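Local coordinates for uncharacterized protein (Staphylococcus aureus subsp. aureus, PDB 4H0A), which is of unknown function but belongs to the CAP family of cysteine-rich secretory proteins, at residues 54-59 and 79-84; 61-64 and 70-73. One frame throughout, in Å; residues are numbered along the deposited sequence. Where two conformers were deposited one is given.

In the fold
The two contacts share one antiparallel sheet in the CAP-associated N-terminal region, with centres about 10 Å apart. Contact 2 pairs its first two strands, 61-65 and 69-76, and is nested along the chain inside the loop that contact 1 closes; contact 1 sets the end of helix 50-56 against the third strand, 79-86. Contact 1 is small and entirely aromatic, part-buried, with a bound 1,2-ethanediol beside the rings. Contact 2 is larger and rests on backbone hydrogen bonds, with Tyr63, Asn71 and Val73 buried on one face and Val62 and Lys70 exposed on the other. They meet directly where Ser84 OG lies 2.7 Å from Asn71 OD1, a hydrogen bond.

Contact 1: 54-59 and 79-84; sequences SKFGQA and SYYIVS. With EDO (1,2-ethanediol), chain E.
Phe56, on the last turn of helix 50-56, lies beside Tyr81 of the extended strand 79-86, and the chain leaves the helix just after it through Gly57, whose phi is positive. This is helix-on-sheet packing within the CAP-associated N-terminal region: Tyr81 and Val83 point to the same face of the antiparallel sheet, where Val83 also meets Leu52 of the helix. The touch is a single aromatic pair. Both side chains leave the backbone toward the other segment, and with CG anti to the carbonyl carbon in each (chi1 -55° and -50°) Phe56 CZ is brought to 4.1 Å from Tyr81 CE2. The ring planes are nearly parallel, 19° apart, but displaced, leaving little face-to-face overlap, with centroids separated by 5.5 Å. Trp44 meets both rings at steep angles, completing an aromatic cluster. A 1,2-ethanediol, probably from the crystallisation liquor, places C2 over one face of Phe56, toward the rim, and O2 at the edge of the Tyr81 ring; poorly ordered Lys55 has CG over the rim of the other Phe56 face. Ser79 OG, also bonded to Asp76, accepts a weak hydrogen bond from the diol O2 at 3.3 Å.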
ATOM      1  N   SER A  54      -8.403  12.594  19.292  1.00 50.44           N
ATOM      2  CA  SER A  54      -8.907  13.909  19.702  1.00 53.75           C
ATOM      3  C   SER A  54      -9.243  14.795  18.492  1.00 59.16           C
ATOM      4  O   SER A  54     -10.289  15.436  18.482  1.00 61.05           O
ATOM      5  CB  SER A  54      -7.882  14.623  20.581  1.00 60.54           C
ATOM      6  OG  SER A  54      -7.738  13.947  21.820  1.00 72.28           O
ATOM      7  N   LYS A  55      -8.366  14.822  17.478  1.00 54.82           N
ATOM      8  CA  LYS A  55      -8.554  15.636  16.274  1.00 54.57           C
ATOM      9  C   LYS A  55      -9.701  15.121  15.378  1.00 55.99           C
ATOM     10  O   LYS A  55     -10.542  15.918  14.960  1.00 57.20           O
ATOM     11  CB  LYS A  55      -7.243  15.670  15.459  1.00 56.80           C
ATOM     12  CG  LYS A  55      -7.234  16.641  14.272  1.00 74.71           C
ATOM     13  CD  LYS A  55      -5.997  16.458  13.373  1.00 86.27           C
ATOM     14  CE  LYS A  55      -4.851  17.383  13.718  1.00 99.66           C
ATOM     15  NZ  LYS A  55      -5.020  18.739  13.125  1.00107.28           N
ATOM     16  N   PHE A  56      -9.712  13.817  15.054  1.00 47.98           N
ATOM     17  CA  PHE A  56     -10.680  13.227  14.120  1.00 45.72           C
ATOM     18  C   PHE A  56     -11.811  12.429  14.741  1.00 47.68           C
ATOM     19  O   PHE A  56     -12.694  11.976  14.010  1.00 47.23           O
ATOM     20  CB  PHE A  56      -9.941  12.256  13.192  1.00 45.58           C
ATOM     21  CG  PHE A  56      -8.771  12.848  12.454  1.00 47.80           C
ATOM     22  CD1 PHE A  56      -8.906  14.032  11.739  1.00 53.37           C
ATOM     23  CD2 PHE A  56      -7.563  12.176  12.387  1.00 49.27           C
ATOM     24  CE1 PHE A  56      -7.840  14.550  11.005  1.00 54.74           C
ATOM     25  CE2 PHE A  56      -6.498  12.698  11.658  1.00 52.99           C
ATOM     26  CZ  PHE A  56      -6.639  13.888  10.978  1.00 52.66           C
ATOM     27  N   GLY A  57     -11.775  12.207  16.040  1.00 42.95           N
ATOM     28  CA  GLY A  57     -12.749  11.333  16.663  1.00 42.07           C
ATOM     29  C   GLY A  57     -12.239   9.907  16.529  1.00 43.70           C
ATOM     30  O   GLY A  57     -11.106   9.672  16.097  1.00 42.02           O
ATOM     31  N   GLN A  58     -13.087   8.949  16.822  1.00 39.31           N
ATOM     32  CA  GLN A  58     -12.691   7.551  16.820  1.00 36.75           C
ATOM     33  C   GLN A  58     -12.385   7.028  15.412  1.00 36.79           C
ATOM     34  O   GLN A  58     -13.048   7.400  14.449  1.00 36.21           O
ATOM     35  CB  GLN A  58     -13.803   6.711  17.456  1.00 38.74           C
ATOM     36  CG  GLN A  58     -14.078   7.080  18.932  1.00 48.24           C
ATOM     37  CD  GLN A  58     -12.964   6.660  19.869  1.00 60.94           C
ATOM     38  OE1 GLN A  58     -12.509   5.520  19.842  1.00 53.43           O
ATOM     39  NE2 GLN A  58     -12.520   7.550  20.751  1.00 53.71           N
ATOM     40  N   ALA A  59     -11.383   6.153  15.305  1.00 31.31           N
ATOM     41  CA  ALA A  59     -11.005   5.550  14.031  1.00 29.41           C
ATOM     42  C   ALA A  59     -12.139   4.690  13.488  1.00 33.36           C
ATOM     43  O   ALA A  59     -12.983   4.199  14.246  1.00 32.22           O
ATOM     44  CB  ALA A  59      -9.743   4.714  14.191  1.00 29.08           C
ATOM     45  N   SER A  79     -10.068  12.515   2.551  1.00 36.17           N
ATOM     46  CA  SER A  79      -8.815  12.024   3.104  1.00 34.65           C
ATOM     47  C   SER A  79      -8.884  10.554   3.449  1.00 36.28           C
ATOM     48  O   SER A  79      -9.966  10.013   3.683  1.00 36.23           O
ATOM     49  CB  SER A  79      -8.455  12.818   4.354  1.00 39.19           C
ATOM     50  OG  SER A  79      -9.463  12.686   5.345  1.00 43.77           O
ATOM     51  N   TYR A  80      -7.710   9.915   3.475  1.00 31.22           N
ATOM     52  CA  TYR A  80      -7.586   8.508   3.810  1.00 30.15           C
ATOM     53  C   TYR A  80      -6.265   8.291   4.510  1.00 33.63           C
ATOM     54  O   TYR A  80      -5.224   8.614   3.935  1.00 33.51           O
ATOM     55  CB  TYR A  80      -7.692   7.662   2.533  1.00 31.27           C
ATOM     56  CG  TYR A  80      -7.637   6.179   2.821  1.00 30.73           C
ATOM     57  CD1 TYR A  80      -8.773   5.487   3.232  1.00 31.64           C
ATOM     58  CD2 TYR A  80      -6.430   5.485   2.777  1.00 30.68           C
ATOM     59  CE1 TYR A  80      -8.717   4.139   3.570  1.00 29.34           C
ATOM     60  CE2 TYR A  80      -6.365   4.127   3.096  1.00 30.18           C
ATOM     61  CZ  TYR A  80      -7.511   3.459   3.496  1.00 34.02           C
ATOM     62  OH  TYR A  80      -7.443   2.116   3.778  1.00 32.31           O
ATOM     63  N   TYR A  81      -6.293   7.762   5.746  1.00 29.43           N
ATOM     64  CA  TYR A  81      -5.083   7.508   6.523  1.00 28.85           C
ATOM     65  C   TYR A  81      -5.044   6.097   7.087  1.00 31.55           C
ATOM     66  O   TYR A  81      -6.037   5.667   7.681  1.00 30.63           O
ATOM     67  CB  TYR A  81      -5.002   8.475   7.718  1.00 30.08           C
ATOM     68  CG  TYR A  81      -5.196   9.932   7.384  1.00 31.96           C
ATOM     69  CD1 TYR A  81      -4.150  10.698   6.874  1.00 34.40           C
ATOM     70  CD2 TYR A  81      -6.402  10.572   7.648  1.00 32.67           C
ATOM     71  CE1 TYR A  81      -4.308  12.058   6.622  1.00 35.41           C
ATOM     72  CE2 TYR A  81      -6.564  11.934   7.409  1.00 34.31           C
ATOM     73  CZ  TYR A  81      -5.514  12.674   6.892  1.00 37.86           C
ATOM     74  OH  TYR A  81      -5.643  14.027   6.664  1.00 39.60           O
ATOM     75  N   ILE A  82      -3.912   5.398   6.937  1.00 29.34           N
ATOM     76  CA  ILE A  82      -3.638   4.133   7.617  1.00 28.24           C
ATOM     77  C   ILE A  82      -2.526   4.486   8.580  1.00 32.08           C
ATOM     78  O   ILE A  82      -1.402   4.763   8.144  1.00 30.95           O
ATOM     79  CB  ILE A  82      -3.282   2.911   6.732  1.00 32.19           C
ATOM     80  CG1 ILE A  82      -4.389   2.625   5.701  1.00 31.85           C
ATOM     81  CG2 ILE A  82      -3.036   1.668   7.654  1.00 31.91           C
ATOM     82  CD1 ILE A  82      -3.964   1.622   4.595  1.00 34.57           C
ATOM     83  N   VAL A  83      -2.846   4.531   9.878  1.00 29.00           N
ATOM     84  CA  VAL A  83      -1.908   4.924  10.927  1.00 28.67           C
ATOM     85  C   VAL A  83      -1.473   3.683  11.692  1.00 32.66           C
ATOM     86  O   VAL A  83      -2.324   3.045  12.299  1.00 30.95           O
ATOM     87  CB  VAL A  83      -2.591   5.959  11.862  1.00 30.78           C
ATOM     88  CG1 VAL A  83      -1.648   6.399  12.977  1.00 31.74           C
ATOM     89  CG2 VAL A  83      -3.112   7.161  11.063  1.00 29.87           C
ATOM     90  N   SER A  84      -0.168   3.359  11.693  1.00 30.52           N
ATOM     91  CA  SER A  84       0.347   2.203  12.443  1.00 31.90           C
ATOM     92  C   SER A  84       0.942   2.662  13.747  1.00 36.19           C
ATOM     93  O   SER A  84       1.635   3.681  13.771  1.00 37.82           O
ATOM     94  CB  SER A  84       1.407   1.453  11.643  1.00 35.18           C
ATOM     95  OG  SER A  84       0.972   1.222  10.315  1.00 35.65           O
TER
HETATM   96  C1  EDO E 403     -11.566  12.100   9.551  1.00 75.83           C
HETATM   97  O1  EDO E 403     -12.005  10.779   9.765  1.00 76.70           O
HETATM   98  C2  EDO E 403     -10.174  12.071   8.907  1.00 74.62           C
HETATM   99  O2  EDO E 403      -9.827  13.399   8.556  1.00 74.83           O

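Contact 2: 61-64 and 70-73; sequences RVYP and KNYV. With EDO (1,2-ethanediol), chain C.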
ATOM      1  N   ARG A  61     -11.715   1.833  11.830  1.00 28.48           N
ATOM      2  CA  ARG A  61     -11.291   0.449  11.952  1.00 28.84           C
ATOM      3  C   ARG A  61     -10.000   0.401  12.768  1.00 31.91           C
ATOM      4  O   ARG A  61      -9.127   1.233  12.516  1.00 31.19           O
ATOM      5  CB  ARG A  61     -11.028  -0.020  10.490  1.00 34.01           C
ATOM      6  CG  ARG A  61     -11.053  -1.474  10.225  1.00 42.31           C
ATOM      7  CD  ARG A  61     -11.308  -1.826   8.774  1.00 36.50           C
ATOM      8  NE  ARG A  61     -10.458  -1.130   7.790  1.00 32.34           N
ATOM      9  CZ  ARG A  61      -9.404  -1.635   7.145  1.00 39.20           C
ATOM     10  NH1 ARG A  61      -8.963  -2.854   7.424  1.00 29.39           N
ATOM     11  NH2 ARG A  61      -8.777  -0.914   6.219  1.00 32.03           N
ATOM     12  N   VAL A  62      -9.867  -0.531  13.730  1.00 27.80           N
ATOM     13  CA  VAL A  62      -8.626  -0.714  14.508  1.00 27.12           C
ATOM     14  C   VAL A  62      -8.356  -2.194  14.550  1.00 30.66           C
ATOM     15  O   VAL A  62      -9.259  -2.941  14.916  1.00 29.55           O
ATOM     16  CB  VAL A  62      -8.688  -0.129  15.938  1.00 30.73           C
ATOM     17  CG1 VAL A  62      -7.378  -0.383  16.704  1.00 29.90           C
ATOM     18  CG2 VAL A  62      -9.027   1.364  15.904  1.00 30.41           C
ATOM     19  N   TYR A  63      -7.137  -2.632  14.183  0.50 27.82           N
ATOM     20  CA  TYR A  63      -6.822  -4.057  14.142  0.50 28.22           C
ATOM     21  C   TYR A  63      -5.337  -4.338  14.336  0.50 32.98           C
ATOM     22  O   TYR A  63      -4.491  -3.556  13.902  0.50 31.06           O
ATOM     23  CB  TYR A  63      -7.258  -4.652  12.788  0.50 28.73           C
ATOM     24  CG  TYR A  63      -6.762  -3.872  11.589  0.50 29.26           C
ATOM     25  CD1 TYR A  63      -7.452  -2.760  11.125  0.50 30.32           C
ATOM     26  CD2 TYR A  63      -5.607  -4.252  10.911  0.50 30.21           C
ATOM     27  CE1 TYR A  63      -6.996  -2.028  10.030  0.50 31.75           C
ATOM     28  CE2 TYR A  63      -5.153  -3.541   9.802  0.50 30.68           C
ATOM     29  CZ  TYR A  63      -5.847  -2.423   9.366  0.50 34.72           C
ATOM     30  OH  TYR A  63      -5.379  -1.715   8.277  0.50 33.27           O
ATOM     31  N   PRO A  64      -5.007  -5.502  14.912  1.00 32.47           N
ATOM     32  CA  PRO A  64      -3.593  -5.854  15.054  1.00 34.20           C
ATOM     33  C   PRO A  64      -3.023  -6.437  13.768  1.00 45.16           C
ATOM     34  O   PRO A  64      -3.748  -7.005  12.954  1.00 43.07           O
ATOM     35  CB  PRO A  64      -3.617  -6.930  16.143  1.00 37.19           C
ATOM     36  CG  PRO A  64      -4.936  -7.615  15.952  1.00 41.21           C
ATOM     37  CD  PRO A  64      -5.891  -6.561  15.466  1.00 34.38           C
ATOM     38  N   LYS A  70      -0.392  -2.149  15.588  1.00 33.94           N
ATOM     39  CA  LYS A  70      -1.839  -1.947  15.501  1.00 34.11           C
ATOM     40  C   LYS A  70      -2.111  -0.893  14.456  1.00 38.03           C
ATOM     41  O   LYS A  70      -1.420   0.128  14.445  1.00 39.84           O
ATOM     42  CB  LYS A  70      -2.418  -1.520  16.858  1.00 37.48           C
ATOM     43  CG  LYS A  70      -3.095  -2.610  17.644  1.00 58.61           C
ATOM     44  CD  LYS A  70      -4.056  -1.982  18.645  1.00 65.68           C
ATOM     45  CE  LYS A  70      -4.326  -2.866  19.820  1.00 68.49           C
ATOM     46  NZ  LYS A  70      -4.733  -2.078  21.007  1.00 81.02           N
ATOM     47  N   ASN A  71      -3.083  -1.128  13.563  1.00 31.97           N
ATOM     48  CA  ASN A  71      -3.421  -0.146  12.533  1.00 29.49           C
ATOM     49  C   ASN A  71      -4.726   0.535  12.862  1.00 33.01           C
ATOM     50  O   ASN A  71      -5.646  -0.114  13.347  1.00 32.55           O
ATOM     51  CB  ASN A  71      -3.504  -0.798  11.151  1.00 30.38           C
ATOM     52  CG  ASN A  71      -2.212  -0.753  10.367  1.00 44.78           C
ATOM     53  OD1 ASN A  71      -1.227  -0.182  10.799  1.00 41.61           O
ATOM     54  ND2 ASN A  71      -2.175  -1.362   9.209  1.00 32.35           N
ATOM     55  N   TYR A  72      -4.787   1.857  12.635  1.00 29.80           N
ATOM     56  CA  TYR A  72      -5.973   2.691  12.824  1.00 28.99           C
ATOM     57  C   TYR A  72      -6.298   3.275  11.487  1.00 31.93           C
ATOM     58  O   TYR A  72      -5.410   3.879  10.882  1.00 31.14           O
ATOM     59  CB  TYR A  72      -5.708   3.823  13.836  1.00 30.18           C
ATOM     60  CG  TYR A  72      -5.521   3.363  15.259  1.00 31.85           C
ATOM     61  CD1 TYR A  72      -4.364   2.699  15.651  1.00 34.00           C
ATOM     62  CD2 TYR A  72      -6.470   3.658  16.236  1.00 32.46           C
ATOM     63  CE1 TYR A  72      -4.199   2.249  16.959  1.00 33.45           C
ATOM     64  CE2 TYR A  72      -6.302   3.237  17.553  1.00 33.87           C
ATOM     65  CZ  TYR A  72      -5.172   2.517  17.904  1.00 39.35           C
ATOM     66  OH  TYR A  72      -4.988   2.111  19.196  1.00 42.93           O
ATOM     67  N   VAL A  73      -7.536   3.127  11.009  1.00 27.67           N
ATOM     68  CA  VAL A  73      -7.875   3.709   9.718  1.00 27.36           C
ATOM     69  C   VAL A  73      -8.809   4.869   9.966  1.00 32.06           C
ATOM     70  O   VAL A  73      -9.814   4.708  10.661  1.00 31.87           O
ATOM     71  CB  VAL A  73      -8.472   2.665   8.751  1.00 30.83           C
ATOM     72  CG1 VAL A  73      -8.818   3.296   7.395  1.00 30.62           C
ATOM     73  CG2 VAL A  73      -7.503   1.498   8.577  1.00 30.87           C
TER
HETATM   74  C1  EDO C 401       0.173   0.523   5.946  1.00 40.59           C
HETATM   75  O1  EDO C 401       0.897   1.740   5.944  1.00 35.22           O
HETATM   76  C2  EDO C 401       0.657  -0.220   7.220  1.00 43.37           C
HETATM   77  O2  EDO C 401       0.049  -1.487   7.317  1.00 44.16           O
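A first torsion of 50° sets Tyr63 CG between its backbone N and carbonyl carbon and lays the ring against Asn71 CB. In this conformer, one of two deposited, Asn71 CB lies over one face of the ring, 3.7 Å from its centroid, as a CH-pi contact, and the amide plane stands almost perpendicular to the ring. Tyr63 OH receives a weak, long hydrogen bond from Asn71 ND2. The same ND2 makes a shorter and straighter bond of 2.9 Å to O2 of a 1,2-ethanediol, probably from the crystallisation liquor, which Arg170 also binds, while Ser84 holds the amide oxygen OD1 by a hydrogen bond; the amide is thus gripped at both ends. Val73 CG2 meets the edge of the Tyr63 ring, 3.8 Å from CE1, and shares one face of the Arg61 guanidinium with Tyr63 CE1. Arg61 runs beside Val73 and bends at chi3; its charged end is held by a salt bridge to Glu211 and by hydrogen bonds to Ser208 and Asn204. On the opposite face of the sheet, Val62 CG1 is anti to the backbone N (chi1 179°) and makes a CH-pi contact over the face of the Tyr72 ring, 3.9 Å from its centroid, while its other methyl, CG2, touches Tyr72 CD2 at 3.5 Å. Between these two layers the backbones bond in both directions: Tyr63 N to Asn71 O at 3.0 Å, Asn71 N to Tyr63 O at 2.8 Å, and Val73 N to Arg61 O. Strands 61-65 and 69-76 form an antiparallel beta hairpin at the edge of the seven-stranded sheet, with the Arg61, Tyr63 and Val73 face packed against helix 201-219.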